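Local coordinates for protein enoyl-CoA hydratase EchA1 (Mycobacterium marinum, PDB 3QXI) that probably catalyses the reversible addition of water to the double bond of enoyl-CoA thioesters, at residues B[130-135]-B[188-193]; B[26-31]-B[49-54]. One frame throughout, in Å; residues are numbered along the deposited sequence.

Interaction 1 (B[130-135]-B[188-193])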
ATOM      1  N   ALA B 130       7.802 -20.801   8.170  1.00 17.99           N
ATOM      2  CA  ALA B 130       8.133 -21.281   9.496  1.00 18.31           C
ATOM      3  C   ALA B 130       8.249 -20.125  10.494  1.00 18.71           C
ATOM      4  O   ALA B 130       8.844 -19.089  10.182  1.00 17.53           O
ATOM      5  CB  ALA B 130       9.425 -22.035   9.442  1.00 17.72           C
ATOM      6  N   ARG B 131       7.724 -20.335  11.704  1.00 19.46           N
ATOM      7  CA  ARG B 131       7.710 -19.307  12.757  1.00 20.23           C
ATOM      8  C   ARG B 131       9.109 -18.772  13.026  1.00 20.79           C
ATOM      9  O   ARG B 131       9.292 -17.610  13.422  1.00 20.31           O
ATOM     10  CB  ARG B 131       7.120 -19.897  14.046  1.00 21.37           C
ATOM     11  CG  ARG B 131       6.732 -18.894  15.133  1.00 24.62           C
ATOM     12  CD  ARG B 131       5.759 -19.532  16.179  1.00 29.01           C
ATOM     13  NE  ARG B 131       4.341 -19.517  15.758  1.00 32.21           N
ATOM     14  CZ  ARG B 131       3.528 -18.447  15.778  1.00 34.23           C
ATOM     15  NH1 ARG B 131       3.948 -17.228  16.197  1.00 32.82           N
ATOM     16  NH2 ARG B 131       2.272 -18.594  15.366  1.00 32.75           N
ATOM     17  N   ASP B 132      10.102 -19.628  12.819  1.00 21.15           N
ATOM     18  CA  ASP B 132      11.480 -19.279  13.138  1.00 21.59           C
ATOM     19  C   ASP B 132      12.292 -18.844  11.901  1.00 21.40           C
ATOM     20  O   ASP B 132      13.529 -18.780  11.951  1.00 21.48           O
ATOM     21  CB  ASP B 132      12.181 -20.462  13.861  1.00 22.29           C
ATOM     22  CG  ASP B 132      12.378 -21.693  12.970  1.00 22.01           C
ATOM     23  OD1 ASP B 132      13.199 -22.569  13.330  1.00 26.08           O
ATOM     24  OD2 ASP B 132      11.727 -21.817  11.917  1.00 22.92           O
ATOM     25  N   SER B 133      11.611 -18.549  10.795  1.00 20.75           N
ATOM     26  CA  SER B 133      12.330 -18.227   9.554  1.00 19.94           C
ATOM     27  C   SER B 133      12.515 -16.731   9.435  1.00 19.36           C
ATOM     28  O   SER B 133      11.933 -15.967  10.225  1.00 19.12           O
ATOM     29  CB  SER B 133      11.651 -18.852   8.332  1.00 19.13           C
ATOM     30  OG  SER B 133      10.347 -18.347   8.153  1.00 20.64           O
ATOM     31  N   ALA B 134      13.360 -16.300   8.501  1.00 18.36           N
ATOM     32  CA  ALA B 134      13.628 -14.854   8.339  1.00 17.36           C
ATOM     33  C   ALA B 134      13.853 -14.424   6.879  1.00 16.74           C
ATOM     34  O   ALA B 134      14.291 -15.235   6.032  1.00 16.59           O
ATOM     35  CB  ALA B 134      14.807 -14.439   9.200  1.00 17.76           C
ATOM     36  N   PHE B 135      13.547 -13.157   6.602  1.00 14.84           N
ATOM     37  CA  PHE B 135      13.706 -12.544   5.282  1.00 13.90           C
ATOM     38  C   PHE B 135      14.646 -11.340   5.421  1.00 14.25           C
ATOM     39  O   PHE B 135      15.020 -10.970   6.528  1.00 13.53           O
ATOM     40  CB  PHE B 135      12.334 -12.066   4.766  1.00 13.00           C
ATOM     41  CG  PHE B 135      11.317 -13.169   4.690  1.00 13.06           C
ATOM     42  CD1 PHE B 135      11.041 -13.788   3.466  1.00 11.83           C
ATOM     43  CD2 PHE B 135      10.666 -13.626   5.847  1.00 11.57           C
ATOM     44  CE1 PHE B 135      10.102 -14.812   3.383  1.00 12.46           C
ATOM     45  CE2 PHE B 135       9.732 -14.665   5.786  1.00  9.09           C
ATOM     46  CZ  PHE B 135       9.455 -15.262   4.572  1.00 12.89           C
ATOM     47  N   ALA B 188       3.934 -21.282   9.955  1.00 19.93           N
ATOM     48  CA  ALA B 188       3.913 -22.712  10.230  1.00 20.78           C
ATOM     49  C   ALA B 188       4.846 -23.083  11.359  1.00 22.60           C
ATOM     50  O   ALA B 188       5.787 -22.325  11.684  1.00 22.94           O
ATOM     51  CB  ALA B 188       4.237 -23.499   8.991  1.00 20.84           C
ATOM     52  N   GLU B 189       4.583 -24.248  11.965  1.00 23.58           N
ATOM     53  CA  GLU B 189       5.584 -24.914  12.809  1.00 25.33           C
ATOM     54  C   GLU B 189       6.907 -25.054  12.052  1.00 24.35           C
ATOM     55  O   GLU B 189       6.899 -25.435  10.896  1.00 23.47           O
ATOM     56  CB  GLU B 189       5.107 -26.332  13.178  1.00 26.70           C
ATOM     57  CG  GLU B 189       4.322 -26.406  14.465  1.00 31.66           C
ATOM     58  CD  GLU B 189       5.197 -26.132  15.658  1.00 36.58           C
ATOM     59  OE1 GLU B 189       5.127 -24.991  16.180  1.00 37.25           O
ATOM     60  OE2 GLU B 189       5.975 -27.050  16.037  1.00 40.62           O
ATOM     61  N   PRO B 190       8.039 -24.762  12.704  1.00 24.24           N
ATOM     62  CA  PRO B 190       9.311 -25.038  12.038  1.00 25.02           C
ATOM     63  C   PRO B 190       9.348 -26.509  11.557  1.00 25.94           C
ATOM     64  O   PRO B 190       8.979 -27.431  12.316  1.00 26.69           O
ATOM     65  CB  PRO B 190      10.363 -24.786  13.128  1.00 25.15           C
ATOM     66  CG  PRO B 190       9.696 -23.924  14.132  1.00 24.50           C
ATOM     67  CD  PRO B 190       8.214 -24.252  14.073  1.00 25.11           C
ATOM     68  N   GLY B 191       9.749 -26.705  10.305  1.00 25.58           N
ATOM     69  CA  GLY B 191       9.754 -28.021   9.679  1.00 26.43           C
ATOM     70  C   GLY B 191       8.449 -28.340   8.963  1.00 26.46           C
ATOM     71  O   GLY B 191       8.380 -29.280   8.164  1.00 27.06           O
ATOM     72  N   ALA B 192       7.408 -27.561   9.225  1.00 25.89           N
ATOM     73  CA  ALA B 192       6.087 -27.895   8.676  1.00 25.71           C
ATOM     74  C   ALA B 192       5.555 -26.935   7.624  1.00 24.51           C
ATOM     75  O   ALA B 192       4.376 -26.985   7.286  1.00 25.18           O
ATOM     76  CB  ALA B 192       5.057 -28.132   9.806  1.00 25.78           C
ATOM     77  N   ALA B 193       6.429 -26.120   7.045  1.00 23.70           N
ATOM     78  CA  ALA B 193       5.996 -25.119   6.058  1.00 22.53           C
ATOM     79  C   ALA B 193       5.438 -25.718   4.770  1.00 22.44           C
ATOM     80  O   ALA B 193       4.374 -25.301   4.294  1.00 22.45           O
ATOM     81  CB  ALA B 193       7.113 -24.132   5.766  1.00 22.43           C
TER
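Ala130 and Ala188 pair as a parallel beta bridge, their CA atoms 4.5 Å apart, where strand 126-130 meets strand 186-188 in the crotonase-fold sheet. Both CB atoms lie on the same face of the sheet. Arg131 N donates to Ala188 O at 2.8 Å. Ala188 O also takes a CA-H...O contact from Ala130 CA at 3.4 Å.

Beyond the bridge the chains become turns. Pro190 covers Ala130, and Pro190 CA lies 4.0 Å from Ala130 CB. Pro190 also meets the Asp132 carboxylate, both of whose oxygens rest against CB and CG of Pro190. With Asp132 CG between the backbone N and the carbonyl carbon (chi1 67°), the carboxylate is set against the proline, Asp132 OD2 lying 3.5 Å from Pro190 CB. The Arg131 side chain leads elsewhere, to a salt bridge of NH1 with Glu176. Glu110 ties down the other segment, accepting from Gly191 N and Ala193 N near the start of helix 193-205.

The type I turn from Ala130 to Ser133 is fastened twice at one atom. Ala130 O accepts from Ser133 N at 2.9 Å and, in the carbonyl plane on a lone pair, from Ser133 OG at 2.6 Å.

Interaction 2 (B[26-31]-B[49-54])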
ATOM      1  N   LEU B  26       2.392 -28.942  -8.048  1.00 23.58           N
ATOM      2  CA  LEU B  26       3.800 -29.144  -8.358  1.00 23.54           C
ATOM      3  C   LEU B  26       4.689 -28.600  -7.250  1.00 23.39           C
ATOM      4  O   LEU B  26       4.578 -27.436  -6.868  1.00 23.51           O
ATOM      5  CB  LEU B  26       4.161 -28.481  -9.693  1.00 23.24           C
ATOM      6  CG  LEU B  26       5.462 -28.948 -10.373  1.00 23.61           C
ATOM      7  CD1 LEU B  26       5.312 -30.357 -10.940  1.00 19.05           C
ATOM      8  CD2 LEU B  26       5.909 -27.944 -11.465  1.00 22.53           C
ATOM      9  N   ILE B  27       5.566 -29.442  -6.724  1.00 23.68           N
ATOM     10  CA  ILE B  27       6.470 -29.010  -5.681  1.00 23.12           C
ATOM     11  C   ILE B  27       7.880 -28.849  -6.263  1.00 23.48           C
ATOM     12  O   ILE B  27       8.442 -29.789  -6.811  1.00 22.87           O
ATOM     13  CB  ILE B  27       6.433 -29.976  -4.467  1.00 23.85           C
ATOM     14  CG1 ILE B  27       5.007 -30.010  -3.869  1.00 22.85           C
ATOM     15  CG2 ILE B  27       7.523 -29.590  -3.439  1.00 22.20           C
ATOM     16  CD1 ILE B  27       4.787 -31.056  -2.832  1.00 22.57           C
ATOM     17  N   ILE B  28       8.430 -27.641  -6.128  1.00 23.02           N
ATOM     18  CA  ILE B  28       9.687 -27.240  -6.734  1.00 23.43           C
ATOM     19  C   ILE B  28      10.697 -26.889  -5.630  1.00 24.20           C
ATOM     20  O   ILE B  28      10.539 -25.884  -4.915  1.00 23.44           O
ATOM     21  CB  ILE B  28       9.479 -25.983  -7.632  1.00 23.18           C
ATOM     22  CG1 ILE B  28       8.357 -26.224  -8.657  1.00 23.01           C
ATOM     23  CG2 ILE B  28      10.784 -25.587  -8.327  1.00 21.20           C
ATOM     24  CD1 ILE B  28       7.807 -24.965  -9.309  1.00 20.49           C
ATOM     25  N   THR B  29      11.745 -27.703  -5.523  1.00 24.90           N
ATOM     26  CA  THR B  29      12.702 -27.607  -4.427  1.00 25.13           C
ATOM     27  C   THR B  29      14.098 -27.257  -4.926  1.00 26.31           C
ATOM     28  O   THR B  29      14.728 -28.063  -5.625  1.00 27.22           O
ATOM     29  CB  THR B  29      12.786 -28.948  -3.671  1.00 26.10           C
ATOM     30  OG1 THR B  29      11.455 -29.432  -3.387  1.00 25.09           O
ATOM     31  CG2 THR B  29      13.635 -28.810  -2.382  1.00 24.07           C
ATOM     32  N   ILE B  30      14.577 -26.062  -4.572  1.00 25.96           N
ATOM     33  CA  ILE B  30      15.971 -25.692  -4.783  1.00 26.71           C
ATOM     34  C   ILE B  30      16.819 -26.629  -3.916  1.00 28.28           C
ATOM     35  O   ILE B  30      16.572 -26.760  -2.722  1.00 27.87           O
ATOM     36  CB  ILE B  30      16.260 -24.218  -4.412  1.00 26.29           C
ATOM     37  CG1 ILE B  30      15.260 -23.243  -5.078  1.00 24.55           C
ATOM     38  CG2 ILE B  30      17.696 -23.848  -4.780  1.00 25.42           C
ATOM     39  CD1 ILE B  30      15.321 -21.794  -4.475  1.00 23.34           C
ATOM     40  N   ASN B  31      17.791 -27.304  -4.534  1.00 30.22           N
ATOM     41  CA  ASN B  31      18.517 -28.407  -3.885  1.00 32.33           C
ATOM     42  C   ASN B  31      20.025 -28.212  -3.969  1.00 34.15           C
ATOM     43  O   ASN B  31      20.733 -29.002  -4.597  1.00 34.51           O
ATOM     44  CB  ASN B  31      18.133 -29.742  -4.534  1.00 32.53           C
ATOM     45  CG  ASN B  31      18.748 -30.953  -3.829  1.00 34.84           C
ATOM     46  OD1 ASN B  31      18.852 -30.987  -2.600  1.00 35.62           O
ATOM     47  ND2 ASN B  31      19.141 -31.966  -4.614  1.00 34.77           N
ATOM     48  N   ASP B  49      12.209 -23.636 -16.122  1.00 26.27           N
ATOM     49  CA  ASP B  49      11.556 -24.782 -16.752  1.00 26.74           C
ATOM     50  C   ASP B  49      10.423 -25.319 -15.887  1.00 25.87           C
ATOM     51  O   ASP B  49       9.415 -25.784 -16.403  1.00 25.44           O
ATOM     52  CB  ASP B  49      12.557 -25.917 -17.034  1.00 27.91           C
ATOM     53  CG  ASP B  49      13.683 -25.492 -17.982  1.00 30.84           C
ATOM     54  OD1 ASP B  49      13.435 -24.631 -18.866  1.00 33.31           O
ATOM     55  OD2 ASP B  49      14.817 -26.019 -17.835  1.00 31.88           O
ATOM     56  N   ALA B  50      10.594 -25.277 -14.569  1.00 25.09           N
ATOM     57  CA  ALA B  50       9.533 -25.758 -13.704  1.00 25.16           C
ATOM     58  C   ALA B  50       8.251 -24.914 -13.793  1.00 24.63           C
ATOM     59  O   ALA B  50       7.145 -25.468 -13.770  1.00 23.91           O
ATOM     60  CB  ALA B  50      10.020 -25.899 -12.260  1.00 25.02           C
ATOM     61  N   MET B  51       8.407 -23.591 -13.902  1.00 24.43           N
ATOM     62  CA  MET B  51       7.249 -22.691 -14.059  1.00 25.23           C
ATOM     63  C   MET B  51       6.537 -22.893 -15.407  1.00 26.60           C
ATOM     64  O   MET B  51       5.301 -22.902 -15.462  1.00 26.49           O
ATOM     65  CB  MET B  51       7.641 -21.210 -13.880  1.00 24.44           C
ATOM     66  CG  MET B  51       8.258 -20.836 -12.498  1.00 23.90           C
ATOM     67  SD  MET B  51       7.416 -21.486 -11.017  1.00 23.55           S
ATOM     68  CE  MET B  51       8.659 -21.312  -9.740  1.00 20.54           C
ATOM     69  N   ASP B  52       7.329 -23.029 -16.482  1.00 27.57           N
ATOM     70  CA  ASP B  52       6.814 -23.458 -17.778  1.00 29.17           C
ATOM     71  C   ASP B  52       6.000 -24.756 -17.648  1.00 28.70           C
ATOM     72  O   ASP B  52       4.861 -24.836 -18.121  1.00 27.99           O
ATOM     73  CB  ASP B  52       7.961 -23.668 -18.786  1.00 30.67           C
ATOM     74  CG  ASP B  52       8.619 -22.357 -19.218  1.00 33.11           C
ATOM     75  OD1 ASP B  52       8.073 -21.278 -18.926  1.00 35.85           O
ATOM     76  OD2 ASP B  52       9.698 -22.411 -19.848  1.00 36.81           O
ATOM     77  N   ARG B  53       6.590 -25.758 -17.009  1.00 28.40           N
ATOM     78  CA  ARG B  53       5.899 -27.029 -16.810  1.00 29.85           C
ATOM     79  C   ARG B  53       4.555 -26.789 -16.098  1.00 28.89           C
ATOM     80  O   ARG B  53       3.501 -27.243 -16.563  1.00 28.91           O
ATOM     81  CB  ARG B  53       6.764 -28.024 -16.025  1.00 30.10           C
ATOM     82  CG  ARG B  53       5.954 -29.204 -15.496  1.00 33.19           C
ATOM     83  CD  ARG B  53       6.737 -30.506 -15.306  1.00 37.86           C
ATOM     84  NE  ARG B  53       5.826 -31.556 -14.824  1.00 41.88           N
ATOM     85  CZ  ARG B  53       6.190 -32.658 -14.164  1.00 44.17           C
ATOM     86  NH1 ARG B  53       7.470 -32.912 -13.892  1.00 43.94           N
ATOM     87  NH2 ARG B  53       5.255 -33.521 -13.769  1.00 46.40           N
ATOM     88  N   LEU B  54       4.606 -26.034 -15.001  1.00 27.73           N
ATOM     89  CA  LEU B  54       3.432 -25.755 -14.175  1.00 26.73           C
ATOM     90  C   LEU B  54       2.299 -25.147 -15.012  1.00 26.70           C
ATOM     91  O   LEU B  54       1.146 -25.618 -14.957  1.00 25.75           O
ATOM     92  CB  LEU B  54       3.813 -24.844 -12.995  1.00 25.27           C
ATOM     93  CG  LEU B  54       2.651 -24.124 -12.285  1.00 25.35           C
ATOM     94  CD1 LEU B  54       1.759 -25.120 -11.514  1.00 23.33           C
ATOM     95  CD2 LEU B  54       3.136 -22.962 -11.388  1.00 24.45           C
TER
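Leu26 and Ile28 project from strand 25-30 into the side of helix 41-56 and meet Ala50, Met51, Arg53 and Leu54. This is strand-to-helix packing within a beta-alpha-beta unit. The two short segments run antiparallel, at 177°, with their axes 9.9 Å apart. No hydrogen bond joins them, so the fit rests on shape.

Ala50 CB and the end of Met51 together form a shallow seat for Ile28 CD1. Ile28 CD1 comes to 3.8 Å from Ala50 CB, and Ile28 CG1 and CG2 also lie against that methyl. Met51 starts away from the strand, but the bend at chi2 (-46°) turns Met51 SD back to the strand side. An extended chi3 (163°) then carries Met51 CE on to Ile28 CD1 at 3.8 Å, and the two side chains cross obliquely.

Leu26 buries more surface, and its two methyls part company. Leu26 CD2 settles against the helix backbone, 3.6 Å from Ala50 O and 4.0 Å from Leu54 CB. Leu26 CD1 lies over the centre of one face of the Arg53 guanidinium, 4.1 Å from Arg53 CZ. These two side chains cross at about a right angle, an apolar methyl covering a flat charged group.

Strand 17-22 is the neighbour on one side: Val19 touches Leu26, and Val17 touches Ile28. Strand 62-67, the next strand of the unit, bonds to the backbone of Leu26 and Ile28. Leu47, earlier in helix 41-56, also touches Ile28, and Phe96 packs on Met51.

In the fold
Interaction 2 comes first along the chain and closes before interaction 1 opens. Their centres are 21 Å apart, and their nearest atoms about 9 Å, without touching. Both draw on the same six-stranded mixed sheet. Strand 25-30 of interaction 2 lies next to the edge strand 17-22. Interaction 1 joins the ends of strands 126-130 and 186-188, the last pair at the other edge. Strands 62-67 and 105-109 lie between. Interaction 2 packs helix 41-56 on the sheet, while interaction 1 brings together the chain leading to strand 134-136 and the start of helix 193-205. The two contacts thus lie near opposite edges of that sheet within one crotonase-type chain.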